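Local structure of glycosyltransferase (Streptomyces viridochromogenes, 2IUY) at residues A[8-12]-A[91-96]; A[41-46]-A[321-326]; A[50-54]-A[76-80]; A[85-91]-A[104-110]; A[123-128]-A[140-145]. The protein is a retaining GT4-family glycosyltransferase with a UDP-binding site that takes part in the biosynthesis of the antibiotic avilamycin A, probably transferring a sugar from a nucleotide donor. The contacts are given in a common frame with arbitrary orientation. Numbering follows the deposited sequence.

Contact 1 of 5, residues A[8-12]-A[91-96]; sequences LVNIP and HSGGVI
This is a buried strand-to-loop contact at the C-terminal end of the strands of the N-terminal parallel sheet, where strand 5-9 runs out beside the turn that follows strand 87-90. A single hydrogen bond joins the two segments, His91 N to Val9 O at 2.8 Å; beyond it Ile11 CA and Ser92 CA still lie 3.8 Å apart. Residues 8-12 stay extended, whereas His91 and Ser92 turn with psi near 0°. Such loops at the carboxyl ends of parallel strands are where Rossmann-like domains of GT-B enzymes build their cleft, and the side chain of Ile11 is about 7 Å from Gly30 of the UDP site. Ser92, chi1 p, folds its hydroxyl back in an ST motif, OG accepting from Val95 N at 3.0 Å, and also pairs with Asp90. Branched and cyclic apolar side chains pack here: Val9 CG1 to Ile96 CG1 at 4.0 Å, Pro12 CG to Val95 CG1 at 4.2 Å. His91, chi1 m, sets NE2 3.7 Å from Leu8 CD2, while its ND1 bonds His112.

Contact 2 of 5, residues A[41-46]-A[321-326]; sequences DGLLEL and HVTIAE
His321, chi1 p, lays the edge of its imidazole along the backbone of helix 31-45, CD2 3.3 Å from Gly42 N and 3.8 Å from Asp41 CB. Its NE2 donates a nearly straight hydrogen bond to Glu45 OE1, 2.8 Å and 173°. The short axes of 41-45 and 321-326 cross at -80° and approach to 7.9 Å, a closeness that Gly42 permits: its CA is 4.4 Å from Val322 CA, and a beta carbon there would clash with His321 O and Ala325 CB. Ala325 is small enough to fit against the same place, CB 3.5 Å from Gly42 C, and Leu46 CD1 lies 3.6 Å from Ala325 CB. Leu46 CD2 meets Val322 CG1 at 3.9 Å, and Leu43 CD2 reaches Ala325 CB at 4.1 Å. This is small-residue helix packing, by which the C-terminal helix 321-336 returns to the N-terminal domain, as in GT-B folds. Asp41 turns elsewhere, to a salt bridge with Arg151. A carboxylate accepting from an imidazole gives direction to an otherwise apolar, glycine-dependent crossing.

Contact 3 of 5, residues A[50-54]-A[76-80]; sequences VFLLG and IERWL
Ile76 opens the helical side, with its CA 6.5 Å from that of Leu53, the closest CA pair. Its CB points toward the strand; CG2 lies 3.9 Å from Leu53 CD2, and CD1, extended by an m,t rotamer, reaches Gly54 CA at 3.7 Å. Gly54 has positive phi (76°), which favours glycine, and a beta carbon there would be tight against that same methyl. The layering is that of a Rossmann-like alpha/beta domain: helix 73-82 packs on the sheet face bearing Phe51 and Leu53, its short axis 10.6 Å from that of strand 50-53 and at 154°, close to antiparallel. Trp79, chi1 t, meets both strand residues, CE3 3.7 Å from Leu53 CD2 and CH2 3.7 Å from Phe51 CB; the Phe51 ring and the indole six-membered ring are oblique, centroids 5.9 Å apart. Leu80 follows, hydrogen-bonded through N to Ile76 O at 3.0 Å, and its CD2 meets Leu53 CD1 at 3.6 Å.

Contact 4 of 5, residues A[85-91]-A[104-110]; sequences VDVVHDH and GTAFISS
Val88, Ile108 and Ser110 each give up 69 Å² in this pairing of parallel strands 87-90 and 106-110, whose short axes lie 4.4 Å apart at 21°. Val88 faces Phe107 across the bridge: Val88 N donates to Ala106 O and Val88 O accepts from Ile108 N, both at 2.9 Å, while Val88 CG1 packs on Phe107 CD1 at 3.9 Å. The register continues with Ala106 N to Asp86 O at 2.9 Å, Asp90 N to Ile108 O at 2.8 Å and Ser110 N to Asp90 O at 2.8 Å. Ile108, a branched residue suited to a strand, shares the other face with Val87 and His89, its CG2 3.8 Å from Val87 CG1 and 3.5 Å from His89 CG. Ser110, chi1 m, brings OG within 2.8 Å of His89 NE2 in a hydrogen bond; these two side chains also bond Tyr328 and Tyr332, respectively. Water 1 bridges Asp90 OD2 and Ser109 OG, 2.7 Å from each; Asp90 also hydrogen-bonds Ser92 and Gly94 in the turn that follows. Strand 5-9 flanks 87-90 on its other edge, strand 123-125 continues beyond 106-111, and helix 321-336 covers the face bearing Val87 and Ile108.

Contact 5 of 5, residues A[123-128]-A[140-145]; sequences CTYSSR and APVIPI
Backbone hydrogen bonds define the contact: Tyr125 N to Pro141 O at 3.0 Å and Ile143 N to Tyr125 O at 2.8 Å enclose Val142, so that the end of strand 123-125 and loop 140-145 make a single bridge, with Tyr125 and Val142 CA atoms 4.8 Å apart. Proline, which lacks an amide hydrogen, only accepts here. CA-H...O contacts add to it, Val142 CA to Tyr125 O at 3.1 Å, and extend it, Ser126 CA to Ile143 O at 3.3 Å and Pro144 CA to Ser126 O at 3.4 Å. Apolar packing follows: Tyr125, chi1 m, puts CE2 3.7 Å from Ala140 CB; Thr124 CG2 meets Pro141 CG at 4.0 Å. Val142 CG1 touches the backbone at Ser127 C, 3.6 Å away, where helix 128-133 begins with Ser127 as N-cap, OG bonded to Gln130 N and Pro253 O. Water 3 donates to Ile143 O at 3.0 Å and lies 2.7 Å from Thr124 OG1, whose hydroxyl also bonds Ser109 O. The side chain of Ile145 lies about 4 Å from that of Thr256 of the UDP site. Because main-chain atoms supply the direct hydrogen bonds, register along the sheet edge depends little on the side chains.

From the N terminus, strand 5-9 enters contact 1, and helix 31-45, next in the chain, enters contact 2. Contact 3 then closes a short loop between strand 49-53 and helix 73-82, lying within the span of contact 1, which closes at 91-96. Contacts 1 and 4 cross and share His91; contact 4 closes at 104-110, and contact 5 opens and closes further on. Contact 2, spanning 275 residues, closes last and encloses contacts 3, 4 and 5 while crossing contact 1. Contacts 1, 3, 4 and 5 all reach the N-terminal sheet; contact 2 joins the C-terminal helix to helix 31-45 of the same domain, and its Ile324 packs on Ile143 of contact 5.

Contact 1 of 5, residues A[8-12]-A[91-96]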
# COMPACT_ATOMS: atom_id res chain seq x y z
N LEU A 8 10.11 13.50 -3.10
CA LEU A 8 9.17 12.38 -3.11
C LEU A 8 7.88 12.89 -3.65
O LEU A 8 7.31 13.78 -3.02
CB LEU A 8 8.85 11.86 -1.70
CG LEU A 8 9.76 10.88 -1.00
CD1 LEU A 8 9.12 10.52 0.40
CD2 LEU A 8 10.04 9.64 -1.91
N VAL A 9 7.40 12.33 -4.77
CA VAL A 9 6.23 12.88 -5.45
C VAL A 9 5.12 11.94 -5.18
O VAL A 9 5.09 10.81 -5.69
CB VAL A 9 6.42 13.09 -7.03
CG1 VAL A 9 5.31 13.99 -7.58
CG2 VAL A 9 7.77 13.77 -7.34
N ASN A 10 4.20 12.39 -4.33
CA ASN A 10 2.97 11.69 -4.05
C ASN A 10 2.06 11.86 -5.24
O ASN A 10 2.19 12.84 -5.98
CB ASN A 10 2.29 12.34 -2.83
CG ASN A 10 0.99 11.67 -2.46
OD1 ASN A 10 0.93 10.44 -2.37
ND2 ASN A 10 -0.05 12.46 -2.21
N ILE A 11 1.12 10.94 -5.37
CA ILE A 11 0.06 10.98 -6.40
C ILE A 11 -0.91 12.12 -6.04
O ILE A 11 -1.57 12.06 -4.98
CB ILE A 11 -0.70 9.62 -6.49
CG1 ILE A 11 -1.75 9.66 -7.61
CG2 ILE A 11 -1.40 9.24 -5.12
CD1 ILE A 11 -2.35 8.27 -7.96
N PRO A 12 -0.96 13.19 -6.87
CA PRO A 12 -1.83 14.36 -6.56
C PRO A 12 -3.34 14.08 -6.78
O PRO A 12 -3.78 13.90 -7.92
CB PRO A 12 -1.30 15.49 -7.48
CG PRO A 12 -0.14 14.93 -8.22
CD PRO A 12 -0.16 13.39 -8.10
N HIS A 91 5.99 8.56 -7.14
CA HIS A 91 4.98 7.58 -6.74
C HIS A 91 3.66 7.81 -7.43
O HIS A 91 2.72 7.14 -7.12
CB HIS A 91 4.76 7.65 -5.21
CG HIS A 91 5.95 7.20 -4.43
ND1 HIS A 91 6.09 5.92 -3.94
CD2 HIS A 91 7.10 7.86 -4.12
CE1 HIS A 91 7.24 5.82 -3.30
NE2 HIS A 91 7.87 6.99 -3.39
N SER A 92 3.57 8.81 -8.31
CA SER A 92 2.30 9.22 -8.94
C SER A 92 1.86 8.38 -10.15
O SER A 92 0.80 8.62 -10.69
CB SER A 92 2.40 10.66 -9.42
OG SER A 92 3.18 10.70 -10.60
N GLY A 93 2.70 7.44 -10.60
CA GLY A 93 2.45 6.72 -11.85
C GLY A 93 2.75 7.57 -13.06
O GLY A 93 2.18 7.37 -14.13
N GLY A 94 3.64 8.54 -12.92
CA GLY A 94 4.08 9.25 -14.09
C GLY A 94 3.31 10.50 -14.46
O GLY A 94 3.35 10.93 -15.62
N VAL A 95 2.66 11.11 -13.48
CA VAL A 95 2.15 12.48 -13.60
C VAL A 95 3.32 13.45 -13.90
O VAL A 95 3.16 14.49 -14.55
CB VAL A 95 1.44 12.86 -12.29
CG1 VAL A 95 1.52 14.33 -11.99
CG2 VAL A 95 0.02 12.31 -12.24
N ILE A 96 4.51 13.11 -13.43
CA ILE A 96 5.70 13.85 -13.82
C ILE A 96 6.72 12.87 -14.46
O ILE A 96 6.52 11.67 -14.42
CB ILE A 96 6.25 14.71 -12.65
CG1 ILE A 96 6.45 13.88 -11.37
CG2 ILE A 96 5.28 15.88 -12.33
CD1 ILE A 96 7.79 13.17 -11.29

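Contact 2 of 5, residues A[41-46]-A[321-326]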
# COMPACT_ATOMS: atom_id res chain seq x y z
N ASP A 41 9.43 8.30 6.34
CA ASP A 41 9.90 8.12 7.73
C ASP A 41 11.24 7.40 7.69
O ASP A 41 12.16 7.76 8.40
CB ASP A 41 8.92 7.24 8.51
CG ASP A 41 7.64 7.95 8.88
OD1 ASP A 41 7.47 9.15 8.54
OD2 ASP A 41 6.79 7.27 9.50
N GLY A 42 11.33 6.36 6.87
CA GLY A 42 12.63 5.63 6.68
C GLY A 42 13.78 6.54 6.24
O GLY A 42 14.86 6.53 6.86
N LEU A 43 13.55 7.32 5.18
CA LEU A 43 14.54 8.21 4.58
C LEU A 43 15.02 9.28 5.57
O LEU A 43 16.18 9.54 5.63
CB LEU A 43 13.94 8.89 3.33
CG LEU A 43 13.71 7.94 2.13
CD1 LEU A 43 12.91 8.62 1.08
CD2 LEU A 43 15.11 7.40 1.61
N LEU A 44 14.08 9.90 6.29
CA LEU A 44 14.35 10.85 7.34
C LEU A 44 15.14 10.22 8.49
O LEU A 44 16.04 10.85 9.03
CB LEU A 44 13.03 11.46 7.85
CG LEU A 44 12.24 12.38 6.88
CD1 LEU A 44 10.84 12.71 7.49
CD2 LEU A 44 13.05 13.67 6.52
N GLU A 45 14.79 8.99 8.88
CA GLU A 45 15.50 8.32 9.97
C GLU A 45 16.94 8.04 9.55
O GLU A 45 17.86 8.04 10.38
CB GLU A 45 14.83 7.00 10.34
CG GLU A 45 14.83 6.69 11.84
CD GLU A 45 13.73 5.68 12.21
OE1 GLU A 45 12.53 6.03 12.13
OE2 GLU A 45 14.08 4.55 12.60
N LEU A 46 17.12 7.77 8.26
CA LEU A 46 18.47 7.57 7.70
C LEU A 46 19.30 8.83 7.54
O LEU A 46 20.46 8.72 7.17
CB LEU A 46 18.40 6.85 6.34
CG LEU A 46 17.91 5.41 6.41
CD1 LEU A 46 17.46 4.95 5.05
CD2 LEU A 46 18.96 4.44 7.05
N HIS A 321 10.37 0.04 7.67
CA HIS A 321 10.66 1.29 6.95
C HIS A 321 12.13 1.61 6.66
O HIS A 321 12.43 2.17 5.60
CB HIS A 321 9.95 2.50 7.60
CG HIS A 321 10.52 2.93 8.92
ND1 HIS A 321 10.66 2.08 10.00
CD2 HIS A 321 10.95 4.14 9.34
CE1 HIS A 321 11.16 2.74 11.02
NE2 HIS A 321 11.34 4.00 10.65
N VAL A 322 13.02 1.28 7.60
CA VAL A 322 14.44 1.66 7.48
C VAL A 322 15.15 0.71 6.52
O VAL A 322 15.97 1.15 5.69
CB VAL A 322 15.18 1.72 8.91
CG1 VAL A 322 16.70 1.77 8.78
CG2 VAL A 322 14.68 2.92 9.74
N THR A 323 14.83 -0.58 6.63
CA THR A 323 15.34 -1.57 5.69
C THR A 323 14.93 -1.27 4.23
O THR A 323 15.75 -1.39 3.33
CB THR A 323 15.04 -3.10 6.05
OG1 THR A 323 15.79 -3.94 5.16
CG2 THR A 323 13.62 -3.48 5.78
N ILE A 324 13.67 -0.92 4.03
CA ILE A 324 13.15 -0.59 2.70
C ILE A 324 13.70 0.75 2.21
O ILE A 324 14.10 0.86 1.07
CB ILE A 324 11.62 -0.53 2.68
CG1 ILE A 324 11.04 -1.91 3.01
CG2 ILE A 324 11.10 0.03 1.29
CD1 ILE A 324 11.61 -3.05 2.11
N ALA A 325 13.73 1.75 3.09
CA ALA A 325 14.35 3.02 2.71
C ALA A 325 15.81 2.85 2.28
O ALA A 325 16.25 3.49 1.35
CB ALA A 325 14.21 4.07 3.83
N GLU A 326 16.58 2.02 2.97
CA GLU A 326 17.99 1.87 2.61
C GLU A 326 18.12 1.12 1.30
O GLU A 326 18.96 1.42 0.51
CB GLU A 326 18.85 1.30 3.78
CG GLU A 326 18.71 -0.17 4.12
CD GLU A 326 19.43 -0.57 5.44
OE1 GLU A 326 20.06 0.33 6.08
OE2 GLU A 326 19.33 -1.76 5.85

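Contact 3 of 5, residues A[50-54]-A[76-80]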
# COMPACT_ATOMS: atom_id res chain seq x y z
N VAL A 50 13.95 15.33 2.89
CA VAL A 50 12.79 14.94 2.07
C VAL A 50 11.93 16.19 1.74
O VAL A 50 11.60 16.98 2.63
CB VAL A 50 11.94 13.80 2.74
CG1 VAL A 50 10.65 13.51 1.94
CG2 VAL A 50 12.76 12.55 2.87
N PHE A 51 11.68 16.38 0.44
CA PHE A 51 10.82 17.42 -0.10
C PHE A 51 9.62 16.63 -0.62
O PHE A 51 9.77 15.79 -1.47
CB PHE A 51 11.57 18.21 -1.22
CG PHE A 51 12.77 18.95 -0.69
CD1 PHE A 51 12.65 20.28 -0.26
CD2 PHE A 51 13.99 18.27 -0.52
CE1 PHE A 51 13.75 20.94 0.26
CE2 PHE A 51 15.12 18.91 0.02
CZ PHE A 51 15.01 20.25 0.40
N LEU A 52 8.45 16.85 0.02
CA LEU A 52 7.26 16.11 -0.31
C LEU A 52 6.47 16.98 -1.26
O LEU A 52 6.22 18.15 -0.95
CB LEU A 52 6.43 15.74 0.96
CG LEU A 52 5.02 15.21 0.77
CD1 LEU A 52 5.11 13.78 0.11
CD2 LEU A 52 4.23 15.18 2.12
N LEU A 53 6.10 16.40 -2.40
CA LEU A 53 5.37 17.08 -3.45
C LEU A 53 4.09 16.29 -3.66
O LEU A 53 4.04 15.08 -3.36
CB LEU A 53 6.17 17.05 -4.76
CG LEU A 53 7.37 17.98 -4.80
CD1 LEU A 53 8.37 17.21 -5.57
CD2 LEU A 53 6.94 19.27 -5.58
N GLY A 54 3.07 17.01 -4.14
CA GLY A 54 1.79 16.45 -4.49
C GLY A 54 0.97 16.18 -3.26
O GLY A 54 0.08 15.33 -3.32
N ILE A 76 3.99 20.99 -9.63
CA ILE A 76 5.01 20.04 -9.27
C ILE A 76 6.13 20.07 -10.34
O ILE A 76 7.29 20.12 -9.99
CB ILE A 76 4.47 18.58 -9.08
CG1 ILE A 76 3.43 18.47 -7.95
CG2 ILE A 76 5.64 17.60 -8.82
CD1 ILE A 76 2.63 17.11 -8.00
N GLU A 77 5.77 20.09 -11.62
CA GLU A 77 6.80 20.18 -12.70
C GLU A 77 7.60 21.46 -12.65
O GLU A 77 8.81 21.44 -12.84
CB GLU A 77 6.22 20.07 -14.12
CG GLU A 77 5.20 19.02 -14.28
CD GLU A 77 4.78 18.82 -15.71
OE1 GLU A 77 4.42 17.64 -16.02
OE2 GLU A 77 4.80 19.83 -16.49
N ARG A 78 6.91 22.56 -12.38
CA ARG A 78 7.55 23.86 -12.31
C ARG A 78 8.59 23.87 -11.22
O ARG A 78 9.70 24.34 -11.46
CB ARG A 78 6.50 24.94 -12.10
CG ARG A 78 7.00 26.39 -12.13
CD ARG A 78 5.81 27.33 -12.30
NE ARG A 78 5.10 27.02 -13.55
CZ ARG A 78 3.80 26.70 -13.66
NH1 ARG A 78 3.01 26.67 -12.57
NH2 ARG A 78 3.29 26.43 -14.86
N TRP A 79 8.24 23.31 -10.05
CA TRP A 79 9.10 23.23 -8.87
C TRP A 79 10.34 22.35 -9.09
O TRP A 79 11.45 22.72 -8.72
CB TRP A 79 8.32 22.72 -7.63
CG TRP A 79 9.13 22.87 -6.34
CD1 TRP A 79 9.19 23.99 -5.51
CD2 TRP A 79 10.01 21.89 -5.75
NE1 TRP A 79 10.06 23.74 -4.46
CE2 TRP A 79 10.57 22.46 -4.59
CE3 TRP A 79 10.38 20.57 -6.10
CZ2 TRP A 79 11.48 21.78 -3.77
CZ3 TRP A 79 11.30 19.89 -5.28
CH2 TRP A 79 11.84 20.51 -4.14
N LEU A 80 10.11 21.16 -9.66
CA LEU A 80 11.17 20.19 -9.99
C LEU A 80 12.22 20.72 -10.99
O LEU A 80 13.40 20.36 -10.91
CB LEU A 80 10.55 18.88 -10.52
CG LEU A 80 9.78 18.02 -9.50
CD1 LEU A 80 9.14 16.81 -10.21
CD2 LEU A 80 10.66 17.59 -8.34

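Contact 4 of 5, residues A[85-91]-A[104-110]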
# COMPACT_ATOMS: atom_id res chain seq x y z
N VAL A 85 17.67 19.18 -5.89
CA VAL A 85 17.60 17.89 -5.15
C VAL A 85 18.44 16.87 -5.86
O VAL A 85 18.72 17.05 -7.04
CB VAL A 85 16.16 17.36 -4.99
CG1 VAL A 85 15.33 18.24 -4.04
CG2 VAL A 85 15.47 17.15 -6.36
N ASP A 86 18.84 15.80 -5.19
CA ASP A 86 19.66 14.81 -5.86
C ASP A 86 18.83 13.78 -6.65
O ASP A 86 19.31 13.21 -7.64
CB ASP A 86 20.55 14.09 -4.87
CG ASP A 86 21.46 15.05 -4.10
OD1 ASP A 86 22.36 15.70 -4.72
OD2 ASP A 86 21.21 15.22 -2.88
N VAL A 87 17.59 13.57 -6.20
CA VAL A 87 16.75 12.45 -6.61
C VAL A 87 15.32 12.93 -6.62
O VAL A 87 14.85 13.55 -5.65
CB VAL A 87 16.82 11.26 -5.54
CG1 VAL A 87 15.85 10.11 -5.90
CG2 VAL A 87 18.25 10.70 -5.39
N VAL A 88 14.63 12.64 -7.72
CA VAL A 88 13.17 12.74 -7.78
C VAL A 88 12.62 11.33 -7.82
O VAL A 88 12.87 10.60 -8.74
CB VAL A 88 12.68 13.54 -9.02
CG1 VAL A 88 11.16 13.47 -9.20
CG2 VAL A 88 13.14 15.00 -8.90
N HIS A 89 11.85 10.97 -6.80
CA HIS A 89 11.29 9.65 -6.63
C HIS A 89 9.77 9.75 -6.74
O HIS A 89 9.10 10.20 -5.80
CB HIS A 89 11.75 9.09 -5.26
CG HIS A 89 11.35 7.67 -5.01
ND1 HIS A 89 11.76 6.99 -3.88
CD2 HIS A 89 10.56 6.81 -5.70
CE1 HIS A 89 11.27 5.75 -3.91
NE2 HIS A 89 10.53 5.63 -5.00
N ASP A 90 9.28 9.35 -7.92
CA ASP A 90 7.91 9.42 -8.33
C ASP A 90 7.09 8.24 -7.82
O ASP A 90 7.42 7.08 -8.04
CB ASP A 90 7.78 9.58 -9.87
CG ASP A 90 6.33 9.88 -10.30
OD1 ASP A 90 5.63 10.59 -9.54
OD2 ASP A 90 5.85 9.36 -11.34
N HIS A 91 5.99 8.56 -7.14
CA HIS A 91 4.98 7.58 -6.74
C HIS A 91 3.66 7.81 -7.43
O HIS A 91 2.72 7.14 -7.12
CB HIS A 91 4.76 7.65 -5.21
CG HIS A 91 5.95 7.20 -4.43
ND1 HIS A 91 6.09 5.92 -3.94
CD2 HIS A 91 7.10 7.86 -4.12
CE1 HIS A 91 7.24 5.82 -3.30
NE2 HIS A 91 7.87 6.99 -3.39
N GLY A 104 22.19 16.33 -13.42
CA GLY A 104 22.69 15.76 -12.19
C GLY A 104 21.57 15.14 -11.36
O GLY A 104 21.83 14.35 -10.44
N THR A 105 20.33 15.47 -11.67
CA THR A 105 19.21 14.96 -10.87
C THR A 105 18.80 13.56 -11.37
O THR A 105 18.45 13.39 -12.52
CB THR A 105 18.00 15.96 -10.84
OG1 THR A 105 18.46 17.22 -10.36
CG2 THR A 105 16.94 15.47 -9.88
N ALA A 106 18.83 12.57 -10.46
CA ALA A 106 18.39 11.21 -10.80
C ALA A 106 16.86 11.12 -10.76
O ALA A 106 16.21 11.78 -9.94
CB ALA A 106 19.00 10.16 -9.80
N PHE A 107 16.31 10.31 -11.64
CA PHE A 107 14.87 10.07 -11.64
C PHE A 107 14.60 8.58 -11.36
O PHE A 107 15.15 7.68 -12.01
CB PHE A 107 14.22 10.53 -12.95
CG PHE A 107 12.74 10.38 -12.94
CD1 PHE A 107 11.93 11.36 -12.34
CD2 PHE A 107 12.14 9.25 -13.50
CE1 PHE A 107 10.53 11.20 -12.33
CE2 PHE A 107 10.75 9.10 -13.51
CZ PHE A 107 9.95 10.06 -12.90
N ILE A 108 13.76 8.34 -10.34
CA ILE A 108 13.36 6.98 -9.97
C ILE A 108 11.86 6.94 -9.70
O ILE A 108 11.26 7.94 -9.27
CB ILE A 108 14.18 6.44 -8.70
CG1 ILE A 108 14.00 4.91 -8.53
CG2 ILE A 108 13.87 7.26 -7.41
CD1 ILE A 108 15.00 4.25 -7.53
N SER A 109 11.24 5.79 -9.96
CA SER A 109 9.78 5.63 -9.65
C SER A 109 9.53 4.43 -8.78
O SER A 109 10.22 3.44 -8.91
CB SER A 109 8.96 5.48 -10.97
OG SER A 109 9.20 6.57 -11.86
N SER A 110 8.50 4.48 -7.93
CA SER A 110 7.88 3.26 -7.38
C SER A 110 6.54 3.11 -8.11
O SER A 110 5.66 3.96 -7.99
CB SER A 110 7.60 3.35 -5.89
OG SER A 110 8.77 3.40 -5.09
O HOH W 1 7.17 7.80 -13.07
O HOH W 2 3.06 4.49 -8.98

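Contact 5 of 5, residues A[123-128]-A[140-145]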
# COMPACT_ATOMS: atom_id res chain seq x y z
N CYS A 123 12.31 2.60 -13.17
CA CYS A 123 11.15 2.10 -12.41
C CYS A 123 11.49 0.92 -11.47
O CYS A 123 12.21 0.01 -11.86
CB CYS A 123 10.00 1.67 -13.35
SG CYS A 123 8.32 1.71 -12.55
N THR A 124 10.93 0.94 -10.26
CA THR A 124 10.98 -0.20 -9.33
C THR A 124 9.56 -0.75 -9.14
O THR A 124 8.57 -0.01 -9.30
CB THR A 124 11.51 0.19 -7.89
OG1 THR A 124 10.52 0.97 -7.21
CG2 THR A 124 12.81 0.98 -7.95
N TYR A 125 9.46 -2.01 -8.75
CA TYR A 125 8.17 -2.67 -8.59
C TYR A 125 8.04 -3.20 -7.18
O TYR A 125 9.04 -3.57 -6.57
CB TYR A 125 8.03 -3.78 -9.66
CG TYR A 125 8.15 -3.19 -11.06
CD1 TYR A 125 7.02 -2.78 -11.76
CD2 TYR A 125 9.39 -3.03 -11.67
CE1 TYR A 125 7.11 -2.22 -13.03
CE2 TYR A 125 9.49 -2.44 -12.96
CZ TYR A 125 8.36 -2.05 -13.62
OH TYR A 125 8.45 -1.49 -14.91
N SER A 126 6.81 -3.23 -6.63
CA SER A 126 6.68 -3.72 -5.24
C SER A 126 6.68 -5.25 -5.16
O SER A 126 6.83 -5.82 -4.07
CB SER A 126 5.48 -3.12 -4.49
OG SER A 126 4.40 -2.91 -5.35
N SER A 127 6.51 -5.92 -6.30
CA SER A 127 6.56 -7.38 -6.31
C SER A 127 7.11 -7.93 -7.63
O SER A 127 7.09 -7.26 -8.65
CB SER A 127 5.19 -7.98 -5.97
OG SER A 127 4.23 -7.74 -7.00
N ARG A 128 7.63 -9.15 -7.60
CA ARG A 128 7.97 -9.89 -8.84
C ARG A 128 6.77 -10.07 -9.79
O ARG A 128 6.93 -9.94 -10.97
CB ARG A 128 8.54 -11.28 -8.53
CG ARG A 128 9.95 -11.28 -7.91
CD ARG A 128 10.47 -12.76 -7.67
NE ARG A 128 10.09 -13.32 -6.35
CZ ARG A 128 9.17 -14.27 -6.13
NH1 ARG A 128 8.44 -14.81 -7.13
NH2 ARG A 128 8.95 -14.69 -4.88
N ALA A 140 15.31 -4.47 -13.26
CA ALA A 140 14.46 -3.56 -12.43
C ALA A 140 14.31 -4.07 -10.98
O ALA A 140 13.91 -5.21 -10.76
CB ALA A 140 13.08 -3.31 -13.08
N PRO A 141 14.61 -3.22 -10.00
CA PRO A 141 14.52 -3.65 -8.61
C PRO A 141 13.08 -3.93 -8.20
O PRO A 141 12.14 -3.28 -8.67
CB PRO A 141 15.05 -2.44 -7.81
CG PRO A 141 15.75 -1.58 -8.81
CD PRO A 141 15.09 -1.82 -10.12
N VAL A 142 12.95 -4.93 -7.33
CA VAL A 142 11.71 -5.23 -6.70
C VAL A 142 11.91 -4.89 -5.23
O VAL A 142 12.81 -5.42 -4.56
CB VAL A 142 11.31 -6.71 -6.92
CG1 VAL A 142 10.19 -7.07 -6.00
CG2 VAL A 142 10.88 -6.92 -8.37
N ILE A 143 11.10 -3.94 -4.75
CA ILE A 143 11.25 -3.46 -3.39
C ILE A 143 9.85 -3.34 -2.83
O ILE A 143 9.09 -2.53 -3.31
CB ILE A 143 12.05 -2.09 -3.28
CG1 ILE A 143 13.47 -2.17 -3.86
CG2 ILE A 143 12.15 -1.68 -1.84
CD1 ILE A 143 14.17 -0.78 -3.93
N PRO A 144 9.49 -4.19 -1.85
CA PRO A 144 8.09 -4.23 -1.40
C PRO A 144 7.70 -3.01 -0.59
O PRO A 144 8.59 -2.16 -0.26
CB PRO A 144 8.04 -5.55 -0.60
CG PRO A 144 9.42 -5.70 -0.04
CD PRO A 144 10.32 -5.20 -1.15
N ILE A 145 6.40 -2.89 -0.30
CA ILE A 145 5.86 -1.75 0.47
C ILE A 145 6.41 -1.75 1.90
O ILE A 145 6.40 -2.80 2.58
CB ILE A 145 4.32 -1.72 0.46
CG1 ILE A 145 3.78 -1.46 -0.98
CG2 ILE A 145 3.80 -0.74 1.46
CD1 ILE A 145 2.27 -1.75 -1.07
O HOH W 3 8.91 -0.45 -5.53